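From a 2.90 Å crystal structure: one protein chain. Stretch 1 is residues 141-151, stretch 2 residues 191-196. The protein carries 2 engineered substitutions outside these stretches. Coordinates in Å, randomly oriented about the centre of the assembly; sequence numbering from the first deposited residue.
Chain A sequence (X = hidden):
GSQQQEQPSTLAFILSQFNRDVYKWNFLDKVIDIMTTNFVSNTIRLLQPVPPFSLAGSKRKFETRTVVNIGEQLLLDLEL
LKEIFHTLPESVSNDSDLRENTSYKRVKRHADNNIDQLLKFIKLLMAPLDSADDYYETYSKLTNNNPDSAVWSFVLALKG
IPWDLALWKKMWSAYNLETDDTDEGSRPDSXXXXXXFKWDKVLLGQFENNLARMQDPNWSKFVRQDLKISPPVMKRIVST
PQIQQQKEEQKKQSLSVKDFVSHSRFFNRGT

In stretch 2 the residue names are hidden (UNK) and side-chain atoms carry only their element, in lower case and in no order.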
# COMPACT_ATOMS: atom_id res chain seq x y z
N LYS A 141 11.54 -3.44 -7.41
CA LYS A 141 11.59 -2.09 -7.93
C LYS A 141 10.61 -1.18 -7.20
O LYS A 141 10.95 -0.07 -6.76
CB LYS A 141 11.19 -2.05 -9.41
CG LYS A 141 11.36 -0.63 -10.01
CD LYS A 141 10.89 -0.43 -11.47
CE LYS A 141 9.38 -0.28 -11.59
NZ LYS A 141 8.96 0.13 -12.96
N LEU A 142 9.38 -1.67 -7.06
CA LEU A 142 8.33 -0.84 -6.54
C LEU A 142 8.31 -0.70 -5.04
O LEU A 142 7.64 0.18 -4.53
CB LEU A 142 6.95 -1.25 -7.10
CG LEU A 142 6.71 -1.13 -8.61
CD1 LEU A 142 5.29 -1.53 -9.01
CD2 LEU A 142 6.97 0.27 -9.11
N THR A 143 9.05 -1.54 -4.31
CA THR A 143 9.03 -1.41 -2.84
C THR A 143 10.41 -1.03 -2.32
O THR A 143 10.67 -1.11 -1.11
CB THR A 143 8.66 -2.72 -2.18
OG1 THR A 143 9.59 -3.72 -2.61
CG2 THR A 143 7.28 -3.13 -2.59
N ASN A 144 11.29 -0.63 -3.24
CA ASN A 144 12.68 -0.34 -2.92
C ASN A 144 13.36 -1.49 -2.17
O ASN A 144 13.92 -1.29 -1.10
CB ASN A 144 12.83 1.01 -2.20
CG ASN A 144 12.36 2.19 -3.07
OD1 ASN A 144 13.02 2.58 -4.04
ND2 ASN A 144 11.20 2.74 -2.73
N ASN A 145 13.28 -2.69 -2.75
CA ASN A 145 13.89 -3.90 -2.19
C ASN A 145 13.49 -4.28 -0.80
O ASN A 145 14.31 -4.76 -0.03
CB ASN A 145 15.41 -3.79 -2.21
CG ASN A 145 15.98 -3.98 -3.57
OD1 ASN A 145 15.44 -3.48 -4.56
ND2 ASN A 145 17.08 -4.71 -3.64
N ASN A 146 12.24 -4.07 -0.48
CA ASN A 146 11.73 -4.40 0.84
C ASN A 146 11.85 -5.92 1.16
O ASN A 146 11.18 -6.75 0.53
CB ASN A 146 10.28 -3.91 0.93
CG ASN A 146 9.81 -3.77 2.33
OD1 ASN A 146 10.27 -4.47 3.23
ND2 ASN A 146 8.88 -2.85 2.54
N PRO A 147 12.68 -6.27 2.15
CA PRO A 147 12.96 -7.68 2.50
C PRO A 147 11.88 -8.31 3.35
O PRO A 147 11.92 -9.49 3.64
CB PRO A 147 14.26 -7.59 3.32
CG PRO A 147 14.69 -6.13 3.28
CD PRO A 147 13.44 -5.34 3.00
N ASP A 148 10.90 -7.52 3.74
CA ASP A 148 9.88 -8.06 4.59
C ASP A 148 8.94 -9.00 3.85
O ASP A 148 8.28 -8.64 2.80
CB ASP A 148 9.15 -6.92 5.27
CG ASP A 148 8.29 -7.40 6.37
OD1 ASP A 148 7.20 -7.95 6.06
OD2 ASP A 148 8.73 -7.20 7.54
N SER A 149 8.89 -10.21 4.41
CA SER A 149 8.07 -11.29 3.91
C SER A 149 6.60 -11.15 4.23
O SER A 149 5.77 -11.59 3.42
CB SER A 149 8.58 -12.62 4.45
OG SER A 149 8.48 -12.61 5.85
N ALA A 150 6.24 -10.57 5.38
CA ALA A 150 4.82 -10.37 5.65
C ALA A 150 4.21 -9.37 4.64
O ALA A 150 3.12 -9.61 4.08
CB ALA A 150 4.60 -9.91 7.06
N VAL A 151 4.92 -8.27 4.37
CA VAL A 151 4.47 -7.27 3.42
C VAL A 151 4.32 -7.95 2.06
O VAL A 151 3.29 -7.85 1.36
CB VAL A 151 5.47 -6.10 3.35
CG1 VAL A 151 5.28 -5.24 2.13
CG2 VAL A 151 5.38 -5.25 4.60
N UNK A 191 13.33 0.18 12.25
CA UNK A 191 14.07 -0.20 11.05
C UNK A 191 13.19 -0.83 9.92
O UNK A 191 13.42 -0.59 8.73
c UNK A 191 15.25 -1.12 11.46
o UNK A 191 16.36 -0.54 9.38
n UNK A 191 17.09 -2.38 10.44
c UNK A 191 16.28 -1.33 10.32
N UNK A 192 12.19 -1.62 10.32
CA UNK A 192 11.27 -2.35 9.41
C UNK A 192 10.43 -1.42 8.51
O UNK A 192 9.72 -0.54 9.00
n UNK A 192 7.76 -5.90 9.55
c UNK A 192 8.63 -5.06 10.38
c UNK A 192 9.63 -4.31 9.49
n UNK A 192 5.90 -5.87 10.95
c UNK A 192 6.51 -6.27 9.83
c UNK A 192 10.33 -3.23 10.24
n UNK A 192 5.83 -7.02 8.96
N UNK A 193 10.53 -1.61 7.19
CA UNK A 193 9.76 -0.82 6.21
C UNK A 193 8.48 -1.58 5.89
O UNK A 193 8.54 -2.71 5.42
c UNK A 193 9.88 0.30 3.91
c UNK A 193 10.59 -0.59 4.94
o UNK A 193 8.82 0.91 4.19
o UNK A 193 10.43 0.38 2.78
N UNK A 194 7.34 -0.97 6.17
CA UNK A 194 6.03 -1.58 5.94
C UNK A 194 5.40 -1.19 4.62
O UNK A 194 4.23 -1.48 4.39
c UNK A 194 4.32 -0.75 9.34
c UNK A 194 5.38 -1.43 8.51
c UNK A 194 5.06 -1.16 7.04
c UNK A 194 5.40 -2.90 8.83
N UNK A 195 6.15 -0.48 3.78
CA UNK A 195 5.63 -0.09 2.48
C UNK A 195 4.33 0.69 2.68
O UNK A 195 4.20 1.42 3.65
c UNK A 195 3.60 -1.74 -1.64
c UNK A 195 5.62 -0.19 -0.55
c UNK A 195 4.97 -1.13 0.26
c UNK A 195 4.23 -0.78 -2.44
c UNK A 195 5.25 -0.00 -1.90
c UNK A 195 3.98 -1.91 -0.30
c UNK A 195 5.40 -1.36 1.68
N UNK A 196 3.37 0.49 1.80
CA UNK A 196 2.08 1.17 1.85
C UNK A 196 1.31 0.92 3.17
O UNK A 196 0.39 1.66 3.50
c UNK A 196 0.16 1.74 0.32
c UNK A 196 1.23 0.72 0.64
c UNK A 196 0.60 -0.66 0.89
c UNK A 196 0.66 3.08 -0.14
O HOH W 1 12.76 -1.35 1.72

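Position 191 carries four side-chain atoms: two carbons, the second bearing one oxygen and one nitrogen, and none of them reaches stretch 1. That is an amide: Asn191. It is poorly ordered.

At position 192 a chain of three carbons runs into a nitrogen, then a carbon holding two more nitrogens; its end meets the Asp148 carboxylate and Ala150 CB. This guanidinium makes it Arg192. Its CA-to-CB bond points sideways, but the extended chain, with chi1 to chi3 all t, brings its end to Asp148. NE donates to Asp148 OD2 at 2.6 Å, the short leg of a salt bridge; NH2 adds weak bonds to Asp148 OD1 at 3.3 Å and OD2 at 3.2 Å. Asp148 OD2 lies near the guanidinium plane, at its edge, where the N-H groups point. Ala150 CB sits 3.7 Å from Arg192 NH2, also at that edge.

Position 193 has two side-chain carbons, the second with two oxygens, and this group comes near the Asn146 amide. A carboxylate on so short a stem is Asp193. Its backbone O accepts from Asn146 ND2 at 2.9 Å, while its side chain turns back on its own stretch, OD2 accepting from the backbone N of position 195 at 3.0 Å. Water 1 donates to Asp193 OD1 at 3.1 Å and to Asn144 O at 3.0 Å, bridging the stretches.

Position 194 shows four carbons forked at the second, none touching stretch 1: Leu194. Its CA-to-CB bond points away; what meets stretch 1 is its backbone, with O 3.9 Å from Val151 CG2.

Position 195 has one carbon leading to a six-carbon ring without a hydroxyl, and the ring lies against Thr143 CG2: Phe195. Its CA-to-CB bond points toward stretch 1, and it gives up more area to it than any other residue of stretch 2. Thr143 CG2 stands over one ring face, 3.8 Å from the centroid and 10° off the normal, a CH-pi contact. Val151 CG1 packs against Phe195 CB at 3.9 Å.

Position 196 has four carbons forked at the first, one arm two carbons long, with no contact to stretch 1: Ile196. It is buried.

The contact reuses polar groups also bonded within their own stretch. Asp148 caps the helix, OD1 accepting from Val151 N at 2.9 Å, and the same carboxylate receives Arg192. Asn146 likewise works twice: OD1 accepts from Asp148 N at 3.2 Å while ND2 reaches Asp193 O. Phe195 supplies the apolar part. The rule is economy: one side chain, bonds within and across.

Stretch 2 191-196: NRDLFI
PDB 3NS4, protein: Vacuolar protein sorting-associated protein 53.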